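Local coordinates for cellulase CEL9M (Clostridium cellulolyticum, PDB 1IA6), which probably hydrolyses internal beta-1,4-glucosidic linkages in cellulose and related beta-glucans, as a glycoside hydrolase family 9 endoglucanase, at residues 13-18 against 30-35; 20-25 against 37-42; 46-51 against 114-119; 119-124 against 199-204; 365-370 against 383-388. One frame throughout, in Å; residues are numbered along the deposited sequence.

Contact 1 (13-18 against 30-35); sequences SIIFFD and NVFDWR
Asp18 and Asn30 run antiparallel past one another, joining the chain that carries helix 6-15 of this family 9 alpha-barrel cellulase to an Asx turn built on Asn30. Their carboxylate and amide planes stand 44° apart. Asn30 CG lies anti to its backbone N (chi1 -165°). From there ND2 donates to Asp18 O at 2.9 Å, lying above that carbonyl's plane, and also to Ala26 O, while OD1 receives Phe32 N at 2.9 Å on an in-plane lone pair, the bond that defines the turn. In return Asp18 OD2 is met on its anti side by Val31 N, in a nearly straight 2.9 Å bond (168°). The carboxylate has further partners in Lys93 and Lys21, whose charges would be expected to stabilise its negative form. The Phe32 ring lies beside these polar links, sandwiched within its own segment: Val31 CG2 sits over the centre of one face, and Trp34 CZ2 covers the opposite face nearer the rim. Asp18 CB approaches this ring obliquely, 3.8 Å from Phe32 CD2. Ile15 crosses Val31 at about a right angle, and Ile15 CG2 meets Val31 CG2 at 3.4 Å, closer than two methyls normally come.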
# COMPACT_ATOMS: atom_id res chain seq x y z
N SER A 13 -12.24 4.58 0.38
CA SER A 13 -10.85 4.18 0.16
C SER A 13 -10.58 2.72 0.52
O SER A 13 -9.70 2.08 -0.05
CB SER A 13 -9.89 5.11 0.93
OG SER A 13 -10.03 4.95 2.33
N ILE A 14 -11.36 2.20 1.46
CA ILE A 14 -11.21 0.81 1.88
C ILE A 14 -11.94 -0.09 0.87
O ILE A 14 -11.46 -1.15 0.50
CB ILE A 14 -11.81 0.58 3.27
CG1 ILE A 14 -11.03 1.39 4.31
CG2 ILE A 14 -11.80 -0.91 3.61
CD1 ILE A 14 -11.71 1.48 5.66
N ILE A 15 -13.12 0.37 0.44
CA ILE A 15 -13.93 -0.37 -0.52
C ILE A 15 -13.19 -0.61 -1.84
O ILE A 15 -13.38 -1.64 -2.49
CB ILE A 15 -15.25 0.39 -0.80
CG1 ILE A 15 -16.25 0.09 0.32
CG2 ILE A 15 -15.81 0.02 -2.16
CD1 ILE A 15 -17.46 1.03 0.33
N PHE A 16 -12.36 0.35 -2.23
CA PHE A 16 -11.58 0.25 -3.46
C PHE A 16 -10.92 -1.11 -3.65
O PHE A 16 -10.94 -1.68 -4.74
CB PHE A 16 -10.49 1.32 -3.49
CG PHE A 16 -9.41 1.05 -4.50
CD1 PHE A 16 -9.67 1.19 -5.86
CD2 PHE A 16 -8.16 0.60 -4.10
CE1 PHE A 16 -8.69 0.90 -6.81
CE2 PHE A 16 -7.17 0.31 -5.04
CZ PHE A 16 -7.44 0.46 -6.39
N PHE A 17 -10.32 -1.64 -2.59
CA PHE A 17 -9.61 -2.91 -2.68
C PHE A 17 -10.44 -4.07 -3.22
O PHE A 17 -9.89 -5.00 -3.81
CB PHE A 17 -8.98 -3.24 -1.33
CG PHE A 17 -7.86 -2.31 -0.96
CD1 PHE A 17 -6.59 -2.48 -1.50
CD2 PHE A 17 -8.10 -1.20 -0.15
CE1 PHE A 17 -5.57 -1.58 -1.24
CE2 PHE A 17 -7.09 -0.28 0.11
CZ PHE A 17 -5.82 -0.47 -0.43
N ASP A 18 -11.76 -4.00 -3.04
CA ASP A 18 -12.65 -5.04 -3.55
C ASP A 18 -12.53 -5.16 -5.07
O ASP A 18 -12.71 -6.24 -5.64
CB ASP A 18 -14.12 -4.72 -3.20
CG ASP A 18 -14.54 -5.27 -1.85
OD1 ASP A 18 -13.68 -5.75 -1.10
OD2 ASP A 18 -15.76 -5.22 -1.54
N ASN A 30 -18.14 -8.99 -1.93
CA ASN A 30 -17.54 -7.91 -2.72
C ASN A 30 -18.64 -6.88 -3.00
O ASN A 30 -19.73 -7.24 -3.42
CB ASN A 30 -17.02 -8.49 -4.04
CG ASN A 30 -16.08 -7.54 -4.76
OD1 ASN A 30 -16.44 -6.41 -5.07
ND2 ASN A 30 -14.87 -8.02 -5.04
N VAL A 31 -18.35 -5.60 -2.76
CA VAL A 31 -19.34 -4.55 -2.97
C VAL A 31 -19.64 -4.29 -4.44
O VAL A 31 -20.69 -3.74 -4.77
CB VAL A 31 -18.90 -3.21 -2.35
CG1 VAL A 31 -18.67 -3.38 -0.85
CG2 VAL A 31 -17.64 -2.70 -3.03
N PHE A 32 -18.72 -4.69 -5.32
CA PHE A 32 -18.92 -4.48 -6.75
C PHE A 32 -19.54 -5.71 -7.40
O PHE A 32 -18.93 -6.78 -7.42
CB PHE A 32 -17.58 -4.15 -7.42
CG PHE A 32 -16.89 -2.94 -6.84
CD1 PHE A 32 -17.49 -1.69 -6.93
CD2 PHE A 32 -15.65 -3.06 -6.22
CE1 PHE A 32 -16.86 -0.56 -6.40
CE2 PHE A 32 -15.01 -1.94 -5.69
CZ PHE A 32 -15.62 -0.69 -5.78
N ASP A 33 -20.74 -5.55 -7.94
CA ASP A 33 -21.41 -6.67 -8.57
C ASP A 33 -20.75 -7.06 -9.89
O ASP A 33 -21.04 -8.13 -10.44
CB ASP A 33 -22.90 -6.36 -8.80
CG ASP A 33 -23.12 -5.08 -9.59
OD1 ASP A 33 -22.47 -4.91 -10.64
OD2 ASP A 33 -23.95 -4.26 -9.16
N TRP A 34 -19.86 -6.21 -10.40
CA TRP A 34 -19.17 -6.51 -11.65
C TRP A 34 -17.88 -7.32 -11.48
O TRP A 34 -17.18 -7.58 -12.46
CB TRP A 34 -18.88 -5.23 -12.44
CG TRP A 34 -18.43 -4.06 -11.61
CD1 TRP A 34 -19.22 -3.19 -10.93
CD2 TRP A 34 -17.08 -3.64 -11.38
NE1 TRP A 34 -18.45 -2.24 -10.29
CE2 TRP A 34 -17.13 -2.50 -10.56
CE3 TRP A 34 -15.83 -4.12 -11.80
CZ2 TRP A 34 -15.98 -1.83 -10.14
CZ3 TRP A 34 -14.68 -3.45 -11.38
CH2 TRP A 34 -14.77 -2.32 -10.56
N ARG A 35 -17.58 -7.71 -10.25
CA ARG A 35 -16.39 -8.52 -9.99
C ARG A 35 -16.79 -9.95 -9.65
O ARG A 35 -17.77 -10.18 -8.94
CB ARG A 35 -15.56 -7.94 -8.83
CG ARG A 35 -14.69 -6.73 -9.19
CD ARG A 35 -13.83 -6.97 -10.43
NE ARG A 35 -13.33 -8.34 -10.51
CZ ARG A 35 -12.34 -8.84 -9.77
NH1 ARG A 35 -11.71 -8.09 -8.88
NH2 ARG A 35 -12.00 -10.12 -9.92

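Contact 2 (20-25 against 37-42); sequences NKCGPQ and ACHTTD. With ZN (zinc ion), chain C.
Cys22, Cys38 and His39 meet at a zinc ion, and metal coordination is the main bond between the two segments. Cys22 SG and Cys38 SG each lie 2.3 Å from the zinc and His39 ND1 lies 2.1 Å from it; His55 NE2 supplies the fourth ligand. The two sulfurs arrive by different torsions: Cys22 SG is anti to its backbone N (chi1 -175°), whereas Cys38 SG sits between its backbone N and carbonyl carbon (chi1 61°). In the second shell Gln135 OE1 pairs with His39 NE2, which helps to fix the imidazole's rotation. Among the hydrogen bonds, Cys38 N to Gly23 O alone is not weak, 3.2 Å and straight at the hydrogen (162°), though the donor stands well above the carbonyl plane. Gly23 N makes two weak bonds in return, one to Cys38 O and one to the zinc-bound Cys38 SG at 3.5 Å. Apolar packing is confined to the exposed border, where Pro24 CG lies 3.7 Å from Thr40 CG2. Both segments belong to the long loop between helix 6-15 and strand 62-63, tied to helix 91-107 by Cys22 O with Tyr100 OH and to strand 62-63 by Asp42 OD2, which forms salt bridges with Arg139 and Lys62.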
# COMPACT_ATOMS: atom_id res chain seq x y z
N ASN A 20 -9.91 -5.06 -6.86
CA ASN A 20 -8.70 -5.77 -7.28
C ASN A 20 -8.54 -7.18 -6.72
O ASN A 20 -7.52 -7.83 -6.97
CB ASN A 20 -7.47 -4.92 -6.95
CG ASN A 20 -7.23 -3.82 -7.98
OD1 ASN A 20 -8.18 -3.29 -8.55
ND2 ASN A 20 -5.96 -3.48 -8.21
N LYS A 21 -9.53 -7.65 -5.98
CA LYS A 21 -9.44 -9.00 -5.42
C LYS A 21 -9.30 -10.03 -6.53
O LYS A 21 -9.95 -9.93 -7.57
CB LYS A 21 -10.66 -9.30 -4.54
CG LYS A 21 -10.57 -8.60 -3.19
CD LYS A 21 -11.75 -8.88 -2.28
CE LYS A 21 -11.55 -8.17 -0.94
NZ LYS A 21 -12.74 -8.29 -0.06
N CYS A 22 -8.44 -11.00 -6.29
CA CYS A 22 -8.15 -12.05 -7.27
C CYS A 22 -8.44 -13.42 -6.66
O CYS A 22 -8.34 -13.60 -5.45
CB CYS A 22 -6.67 -11.95 -7.65
SG CYS A 22 -6.08 -13.05 -8.95
N GLY A 23 -8.81 -14.38 -7.50
CA GLY A 23 -9.07 -15.71 -7.00
C GLY A 23 -10.51 -16.20 -7.09
O GLY A 23 -11.41 -15.44 -7.45
N PRO A 24 -10.74 -17.48 -6.75
CA PRO A 24 -12.07 -18.09 -6.79
C PRO A 24 -13.08 -17.39 -5.89
O PRO A 24 -14.27 -17.40 -6.17
CB PRO A 24 -11.80 -19.52 -6.33
CG PRO A 24 -10.40 -19.77 -6.78
CD PRO A 24 -9.71 -18.48 -6.41
N GLN A 25 -12.60 -16.79 -4.81
CA GLN A 25 -13.48 -16.11 -3.86
C GLN A 25 -13.48 -14.59 -3.98
O GLN A 25 -13.93 -13.88 -3.08
CB GLN A 25 -13.09 -16.50 -2.43
CG GLN A 25 -13.18 -17.99 -2.16
CD GLN A 25 -12.84 -18.35 -0.73
OE1 GLN A 25 -11.71 -18.15 -0.28
NE2 GLN A 25 -13.81 -18.88 -0.01
N ALA A 37 -15.12 -14.43 -9.79
CA ALA A 37 -13.95 -15.30 -9.72
C ALA A 37 -13.01 -15.11 -10.90
O ALA A 37 -13.47 -15.00 -12.04
CB ALA A 37 -14.39 -16.77 -9.64
N CYS A 38 -11.71 -15.08 -10.63
CA CYS A 38 -10.71 -14.91 -11.68
C CYS A 38 -9.42 -15.66 -11.35
O CYS A 38 -9.18 -15.99 -10.18
CB CYS A 38 -10.40 -13.42 -11.88
SG CYS A 38 -9.72 -12.58 -10.42
N HIS A 39 -8.62 -15.94 -12.37
CA HIS A 39 -7.34 -16.61 -12.21
C HIS A 39 -7.39 -17.68 -11.13
O HIS A 39 -6.59 -17.69 -10.19
CB HIS A 39 -6.26 -15.57 -11.89
CG HIS A 39 -6.29 -14.39 -12.81
ND1 HIS A 39 -6.80 -13.17 -12.44
CD2 HIS A 39 -5.91 -14.26 -14.10
CE1 HIS A 39 -6.73 -12.33 -13.46
NE2 HIS A 39 -6.20 -12.97 -14.48
N THR A 40 -8.34 -18.60 -11.29
CA THR A 40 -8.58 -19.67 -10.34
C THR A 40 -7.57 -20.81 -10.37
O THR A 40 -7.67 -21.73 -9.55
CB THR A 40 -9.98 -20.26 -10.56
OG1 THR A 40 -10.06 -20.82 -11.88
CG2 THR A 40 -11.04 -19.17 -10.42
N THR A 41 -6.61 -20.77 -11.28
CA THR A 41 -5.62 -21.83 -11.39
C THR A 41 -4.21 -21.37 -11.03
O THR A 41 -3.24 -22.08 -11.29
CB THR A 41 -5.57 -22.42 -12.82
OG1 THR A 41 -5.00 -21.46 -13.72
CG2 THR A 41 -6.96 -22.78 -13.29
N ASP A 42 -4.09 -20.18 -10.44
CA ASP A 42 -2.78 -19.66 -10.06
C ASP A 42 -1.97 -20.65 -9.22
O ASP A 42 -2.49 -21.21 -8.26
CB ASP A 42 -2.93 -18.35 -9.28
CG ASP A 42 -3.25 -17.18 -10.18
OD1 ASP A 42 -3.29 -17.35 -11.42
OD2 ASP A 42 -3.46 -16.07 -9.64
ZN ZN C . -7.42 -12.34 -10.65

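Contact 3 (46-51 against 114-119); sequences VGVDLT and TFYYQV
Tyr116 leans against Val46, Val48 and Leu50, and its side chain makes the largest single contribution to the buried surface. Tyr116 CB lies 3.9 Å from Leu50 CD1 and 4.0 Å from Leu50 CD2; both leucine methyls come up on the same side of CB, and the two side chains cross at about a right angle. Tyr116 CG, placed anti to the carbonyl carbon (chi1 -73°), still feels Leu50 CD1 at 4.0 Å. Strand 115-119, which carries the tyrosine, is the middle member of a three-stranded antiparallel sheet between strands 62-63 and 143-145; the contact therefore lays the irregular chain 46-51 against that sheet. Farther out on the ring, the valines approach obliquely and tip to tip: Val48 CG2 reaches Tyr116 CE2 at 4.1 Å, and Val46 CG2 reaches Tyr116 CZ at 4.0 Å. The phenol oxygen, Tyr116 OH, meets carbon across the contact, with Val46 CB at 4.0 Å, and no hydrogen bond joins the two segments. Lower down the strand, Val119 CG2 touches Leu50 CD1 at 4.1 Å. The chain turns on Asp49: its OD1 accepts from Thr51 N, the bond of an Asx turn, and also from Thr51 OG1, while Asp49 OD2 forms a salt bridge with Lys107.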
# COMPACT_ATOMS: atom_id res chain seq x y z
N VAL A 46 3.36 -24.92 -10.47
CA VAL A 46 4.36 -25.39 -9.51
C VAL A 46 3.76 -26.31 -8.45
O VAL A 46 4.42 -26.68 -7.49
CB VAL A 46 5.08 -24.22 -8.80
CG1 VAL A 46 5.84 -23.39 -9.82
CG2 VAL A 46 4.08 -23.36 -8.05
N GLY A 47 2.49 -26.67 -8.63
CA GLY A 47 1.83 -27.55 -7.69
C GLY A 47 1.52 -26.96 -6.32
O GLY A 47 1.49 -27.67 -5.32
N VAL A 48 1.29 -25.65 -6.28
CA VAL A 48 0.96 -24.98 -5.03
C VAL A 48 -0.22 -24.05 -5.27
O VAL A 48 -0.27 -23.35 -6.28
CB VAL A 48 2.15 -24.13 -4.52
CG1 VAL A 48 1.77 -23.42 -3.23
CG2 VAL A 48 3.37 -25.01 -4.30
N ASP A 49 -1.19 -24.06 -4.37
CA ASP A 49 -2.35 -23.19 -4.53
C ASP A 49 -1.91 -21.76 -4.24
O ASP A 49 -1.64 -21.42 -3.08
CB ASP A 49 -3.48 -23.60 -3.58
CG ASP A 49 -4.70 -22.70 -3.70
OD1 ASP A 49 -4.73 -21.84 -4.61
OD2 ASP A 49 -5.63 -22.84 -2.88
N LEU A 50 -1.81 -20.94 -5.28
CA LEU A 50 -1.40 -19.55 -5.12
C LEU A 50 -2.51 -18.58 -5.48
O LEU A 50 -2.25 -17.44 -5.88
CB LEU A 50 -0.16 -19.25 -5.97
CG LEU A 50 1.13 -19.97 -5.57
CD1 LEU A 50 2.25 -19.60 -6.54
CD2 LEU A 50 1.50 -19.60 -4.15
N THR A 51 -3.76 -19.04 -5.36
CA THR A 51 -4.90 -18.19 -5.68
C THR A 51 -5.14 -17.21 -4.54
O THR A 51 -4.73 -17.45 -3.40
CB THR A 51 -6.18 -19.01 -5.91
OG1 THR A 51 -6.49 -19.77 -4.73
CG2 THR A 51 -5.99 -19.96 -7.08
N THR A 114 10.62 -21.24 1.89
CA THR A 114 10.17 -20.90 0.54
C THR A 114 9.04 -19.89 0.55
O THR A 114 8.14 -19.96 1.38
CB THR A 114 9.69 -22.14 -0.22
OG1 THR A 114 10.70 -23.16 -0.17
CG2 THR A 114 9.39 -21.80 -1.68
N PHE A 115 9.09 -18.93 -0.38
CA PHE A 115 8.04 -17.93 -0.48
C PHE A 115 7.87 -17.48 -1.92
O PHE A 115 8.78 -16.86 -2.49
CB PHE A 115 8.34 -16.71 0.38
CG PHE A 115 7.23 -15.70 0.40
CD1 PHE A 115 6.01 -16.01 1.01
CD2 PHE A 115 7.38 -14.47 -0.22
CE1 PHE A 115 4.96 -15.09 1.00
CE2 PHE A 115 6.33 -13.54 -0.23
CZ PHE A 115 5.12 -13.85 0.38
N TYR A 116 6.72 -17.80 -2.51
CA TYR A 116 6.41 -17.40 -3.88
C TYR A 116 5.92 -15.96 -3.80
O TYR A 116 5.08 -15.65 -2.95
CB TYR A 116 5.32 -18.30 -4.45
CG TYR A 116 5.82 -19.69 -4.76
CD1 TYR A 116 6.50 -19.95 -5.95
CD2 TYR A 116 5.64 -20.73 -3.85
CE1 TYR A 116 7.00 -21.22 -6.23
CE2 TYR A 116 6.14 -22.01 -4.12
CZ TYR A 116 6.82 -22.24 -5.31
OH TYR A 116 7.32 -23.49 -5.59
N TYR A 117 6.42 -15.09 -4.66
CA TYR A 117 6.00 -13.69 -4.58
C TYR A 117 5.54 -12.98 -5.84
O TYR A 117 5.28 -11.78 -5.81
CB TYR A 117 7.08 -12.87 -3.86
CG TYR A 117 8.42 -12.79 -4.55
CD1 TYR A 117 8.63 -11.94 -5.63
CD2 TYR A 117 9.52 -13.52 -4.06
CE1 TYR A 117 9.89 -11.80 -6.21
CE2 TYR A 117 10.78 -13.39 -4.63
CZ TYR A 117 10.96 -12.53 -5.70
OH TYR A 117 12.22 -12.38 -6.25
N GLN A 118 5.45 -13.69 -6.96
CA GLN A 118 4.93 -13.07 -8.17
C GLN A 118 4.20 -14.08 -9.02
O GLN A 118 4.75 -15.12 -9.38
CB GLN A 118 6.01 -12.38 -9.02
CG GLN A 118 5.34 -11.60 -10.18
CD GLN A 118 6.29 -10.75 -11.01
OE1 GLN A 118 7.16 -10.06 -10.48
NE2 GLN A 118 6.10 -10.78 -12.33
N VAL A 119 2.95 -13.77 -9.32
CA VAL A 119 2.12 -14.62 -10.16
C VAL A 119 1.75 -13.76 -11.36
O VAL A 119 1.16 -12.69 -11.20
CB VAL A 119 0.85 -15.07 -9.43
CG1 VAL A 119 -0.10 -15.78 -10.40
CG2 VAL A 119 1.22 -15.99 -8.28

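Contact 4 (119-124 against 199-204); sequences VGEGNA and NGQSFY
Gln201 grips residues 121 and 122 with both ends of its carboxamide. Gln201 NE2 donates to Glu121 OE2 at 2.8 Å, the acceptor lying in the amide plane and using its anti lone pair, while Gln201 OE1 receives Gly122 N at 2.9 Å on an in-plane lone pair. Carboxylate and amide planes are nearly perpendicular, 82° apart. Alongside, Phe203 brings its ring against bare backbone: Phe203 CE2 comes to 3.4 Å from Gly122 CA, an approach open to it because the glycine has no side chain, and Phe203 CZ touches Asn123 N at 3.7 Å. One step out, a water takes a weak bond from Asn123 ND2 and pairs with Ser202 OG. Gln118 NE2 also donates to Gln201 OE1, so that oxygen has two donors to fix the amide's orientation. The chain of Glu121 bends at chi2 (-75°), which turns CD back toward the helix start; Glu121 OE1 accepts from Ala124 N at 2.8 Å and Glu121 OE2 from Asn123 N at 2.9 Å, both donors lying above the carboxylate plane. Bonds to backbone N-H groups of the first turn, here those of Asn123 and Ala124, are the signature of a side-chain N-cap, starting helix 122-125.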
# COMPACT_ATOMS: atom_id res chain seq x y z
N VAL A 119 2.95 -13.77 -9.32
CA VAL A 119 2.12 -14.62 -10.16
C VAL A 119 1.75 -13.76 -11.36
O VAL A 119 1.16 -12.69 -11.20
CB VAL A 119 0.85 -15.07 -9.43
CG1 VAL A 119 -0.10 -15.78 -10.40
CG2 VAL A 119 1.22 -15.99 -8.28
N GLY A 120 2.11 -14.24 -12.54
CA GLY A 120 1.84 -13.51 -13.77
C GLY A 120 3.12 -12.90 -14.31
O GLY A 120 4.11 -12.75 -13.59
N GLU A 121 3.12 -12.57 -15.60
CA GLU A 121 4.29 -11.97 -16.23
C GLU A 121 3.81 -10.63 -16.78
O GLU A 121 2.92 -10.57 -17.63
CB GLU A 121 4.80 -12.89 -17.35
CG GLU A 121 6.15 -12.51 -17.92
CD GLU A 121 6.09 -11.29 -18.83
OE1 GLU A 121 5.39 -11.36 -19.86
OE2 GLU A 121 6.74 -10.28 -18.50
N GLY A 122 4.40 -9.55 -16.27
CA GLY A 122 4.01 -8.20 -16.65
C GLY A 122 3.83 -7.84 -18.12
O GLY A 122 2.82 -7.25 -18.50
N ASN A 123 4.82 -8.17 -18.94
CA ASN A 123 4.75 -7.84 -20.36
C ASN A 123 3.55 -8.45 -21.06
O ASN A 123 2.81 -7.76 -21.76
CB ASN A 123 6.04 -8.26 -21.05
CG ASN A 123 7.25 -7.55 -20.50
OD1 ASN A 123 7.34 -6.33 -20.56
ND2 ASN A 123 8.19 -8.31 -19.94
N ALA A 124 3.34 -9.75 -20.86
CA ALA A 124 2.23 -10.45 -21.49
C ALA A 124 0.88 -10.01 -20.93
O ALA A 124 -0.07 -9.82 -21.68
CB ALA A 124 2.40 -11.96 -21.31
N ASN A 199 12.95 -9.69 -7.07
CA ASN A 199 12.72 -9.35 -8.47
C ASN A 199 11.32 -8.80 -8.72
O ASN A 199 10.34 -9.31 -8.18
CB ASN A 199 12.93 -10.59 -9.35
CG ASN A 199 14.33 -11.16 -9.24
OD1 ASN A 199 15.31 -10.49 -9.57
ND2 ASN A 199 14.44 -12.41 -8.78
N GLY A 200 11.23 -7.77 -9.55
CA GLY A 200 9.95 -7.18 -9.88
C GLY A 200 9.92 -6.80 -11.35
O GLY A 200 9.14 -5.93 -11.76
N GLN A 201 10.75 -7.46 -12.14
CA GLN A 201 10.86 -7.18 -13.56
C GLN A 201 11.21 -5.70 -13.71
O GLN A 201 11.83 -5.13 -12.82
CB GLN A 201 9.55 -7.52 -14.28
CG GLN A 201 9.16 -8.99 -14.18
CD GLN A 201 8.04 -9.38 -15.14
OE1 GLN A 201 6.86 -9.27 -14.81
NE2 GLN A 201 8.42 -9.83 -16.33
N SER A 202 10.82 -5.07 -14.81
CA SER A 202 11.14 -3.66 -14.99
C SER A 202 10.05 -2.78 -14.40
O SER A 202 10.16 -1.55 -14.39
CB SER A 202 11.30 -3.34 -16.48
OG SER A 202 10.09 -3.56 -17.18
N PHE A 203 9.01 -3.42 -13.87
CA PHE A 203 7.87 -2.70 -13.30
C PHE A 203 8.12 -2.22 -11.89
O PHE A 203 7.76 -1.10 -11.53
CB PHE A 203 6.64 -3.61 -13.35
CG PHE A 203 6.33 -4.10 -14.73
CD1 PHE A 203 5.80 -3.24 -15.69
CD2 PHE A 203 6.63 -5.41 -15.10
CE1 PHE A 203 5.58 -3.67 -16.99
CE2 PHE A 203 6.41 -5.85 -16.40
CZ PHE A 203 5.89 -4.97 -17.35
N TYR A 204 8.74 -3.07 -11.08
CA TYR A 204 9.05 -2.71 -9.71
C TYR A 204 10.51 -3.00 -9.41
O TYR A 204 10.85 -4.02 -8.81
CB TYR A 204 8.13 -3.46 -8.74
CG TYR A 204 6.73 -2.89 -8.73
CD1 TYR A 204 6.43 -1.74 -8.00
CD2 TYR A 204 5.71 -3.47 -9.50
CE1 TYR A 204 5.16 -1.17 -8.04
CE2 TYR A 204 4.43 -2.91 -9.54
CZ TYR A 204 4.17 -1.76 -8.81
OH TYR A 204 2.91 -1.20 -8.84
O HOH W 1 9.97 -6.45 -17.82

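Contact 5 (365-370 against 383-388); sequences RAANGY and HLLTGA
The C-terminal end of the short helix 365-368 is where this contact forms, with Ala366, Ala367 and Gly369 receiving His383 from the irregular chain 383-388. Gly369 is the first residue to leave helical geometry, with phi at 77°, and the helix ends there, so the last carbonyls have no following turn to bond to. Ala367 O accepts from His383 N at 3.0 Å, a fairly straight bond (161°) with the donor in the carbonyl plane. The same oxygen lies 3.6 Å from His383 CB. His383 CG is anti to its carbonyl carbon (chi1 -53°), and the imidazole comes beside the helix end so that Ala366 O meets the ring at its edge, 3.6 Å from His383 CD2. Two residues on, Ala367 CB packs against Leu385 CB at 4.0 Å. The next link outward is a backbone bond between Asn368 and Lys382, while Asn368 OD1 accepts from Tyr370 N in an Asx turn that shapes the chain after the helix. His383 also stacks on Trp34, whose side chain touches Ala366 and Ala367 as well, so the imidazole has the indole against a face and the helix end at its edge. Ala366 O, at the ring edge, probably gives a mildly favourable electrostatic contact with the CD2-H, supplementing the single conventional hydrogen bond that joins the segments.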
# COMPACT_ATOMS: atom_id res chain seq x y z
N ARG A 365 -8.59 -2.12 -16.04
CA ARG A 365 -9.28 -3.04 -16.94
C ARG A 365 -10.68 -3.46 -16.50
O ARG A 365 -11.63 -3.34 -17.28
CB ARG A 365 -8.41 -4.27 -17.19
CG ARG A 365 -7.19 -3.96 -18.05
CD ARG A 365 -6.19 -5.10 -18.09
NE ARG A 365 -5.08 -4.81 -19.00
CZ ARG A 365 -4.13 -3.90 -18.80
NH1 ARG A 365 -4.13 -3.17 -17.69
NH2 ARG A 365 -3.19 -3.72 -19.71
N ALA A 366 -10.83 -3.94 -15.28
CA ALA A 366 -12.14 -4.37 -14.80
C ALA A 366 -13.17 -3.24 -14.80
O ALA A 366 -14.28 -3.41 -15.31
CB ALA A 366 -12.02 -4.98 -13.40
N ALA A 367 -12.81 -2.09 -14.24
CA ALA A 367 -13.72 -0.95 -14.18
C ALA A 367 -14.07 -0.43 -15.58
O ALA A 367 -15.21 -0.05 -15.83
CB ALA A 367 -13.11 0.18 -13.34
N ASN A 368 -13.09 -0.40 -16.47
CA ASN A 368 -13.32 0.08 -17.83
C ASN A 368 -14.47 -0.70 -18.46
O ASN A 368 -15.39 -0.12 -19.05
CB ASN A 368 -12.05 -0.05 -18.66
CG ASN A 368 -12.22 0.44 -20.08
OD1 ASN A 368 -12.40 -0.35 -21.00
ND2 ASN A 368 -12.19 1.76 -20.26
N GLY A 369 -14.42 -2.03 -18.34
CA GLY A 369 -15.48 -2.88 -18.85
C GLY A 369 -15.55 -3.15 -20.34
O GLY A 369 -16.47 -3.83 -20.80
N TYR A 370 -14.60 -2.63 -21.11
CA TYR A 370 -14.59 -2.83 -22.55
C TYR A 370 -13.38 -3.65 -22.98
O TYR A 370 -12.49 -3.92 -22.18
CB TYR A 370 -14.58 -1.48 -23.28
CG TYR A 370 -15.80 -0.63 -23.02
CD1 TYR A 370 -17.04 -0.97 -23.56
CD2 TYR A 370 -15.72 0.50 -22.20
CE1 TYR A 370 -18.17 -0.20 -23.31
CE2 TYR A 370 -16.85 1.27 -21.94
CZ TYR A 370 -18.07 0.92 -22.50
OH TYR A 370 -19.18 1.68 -22.25
N HIS A 383 -17.97 0.93 -15.34
CA HIS A 383 -18.26 0.76 -13.92
C HIS A 383 -17.59 1.81 -13.04
O HIS A 383 -16.52 2.31 -13.38
CB HIS A 383 -17.83 -0.64 -13.48
CG HIS A 383 -18.40 -1.74 -14.32
ND1 HIS A 383 -19.75 -2.03 -14.35
CD2 HIS A 383 -17.81 -2.61 -15.17
CE1 HIS A 383 -19.96 -3.03 -15.18
NE2 HIS A 383 -18.81 -3.40 -15.70
N LEU A 384 -18.22 2.15 -11.92
CA LEU A 384 -17.68 3.14 -11.00
C LEU A 384 -16.67 2.50 -10.05
O LEU A 384 -17.02 1.63 -9.25
CB LEU A 384 -18.81 3.79 -10.20
CG LEU A 384 -18.41 4.91 -9.23
CD1 LEU A 384 -17.84 6.08 -10.01
CD2 LEU A 384 -19.61 5.35 -8.41
N LEU A 385 -15.42 2.94 -10.15
CA LEU A 385 -14.33 2.41 -9.31
C LEU A 385 -14.25 3.21 -8.01
O LEU A 385 -13.30 3.93 -7.75
CB LEU A 385 -13.01 2.50 -10.08
CG LEU A 385 -11.75 1.88 -9.48
CD1 LEU A 385 -11.95 0.39 -9.27
CD2 LEU A 385 -10.57 2.11 -10.42
N THR A 386 -15.27 3.04 -7.17
CA THR A 386 -15.37 3.74 -5.90
C THR A 386 -14.13 3.66 -5.01
O THR A 386 -13.61 2.58 -4.75
CB THR A 386 -16.58 3.20 -5.10
OG1 THR A 386 -17.76 3.33 -5.89
CG2 THR A 386 -16.75 3.99 -3.80
N GLY A 387 -13.68 4.82 -4.55
CA GLY A 387 -12.54 4.89 -3.64
C GLY A 387 -11.13 4.94 -4.21
O GLY A 387 -10.17 5.12 -3.46
N ALA A 388 -10.98 4.80 -5.53
CA ALA A 388 -9.65 4.81 -6.12
C ALA A 388 -9.01 6.19 -6.16
O ALA A 388 -9.63 7.17 -6.58
CB ALA A 388 -9.71 4.24 -7.54

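In the fold
From the N terminus, contact 1 ties the end of helix 6-15 to the long loop that runs on to strand 62-63, and contact 2 closes a loop within it. Their segments alternate along the chain, so the two closures cross, and they touch where Arg35 NH1 meets Lys21 O. Contact 3 then brings residues 46-51 of the same loop onto strand 115-119, spanning mostly helical sequence; it touches contact 2 through Asp42 and Leu50. Contact 4 opens at Val119, which it shares with contact 3, and reaches the loop ahead of helix 210-224. Contact 5 closes a short late loop after helix 365-368, yet packs back on contact 1 through Phe16 and Trp34, joining late sequence to early.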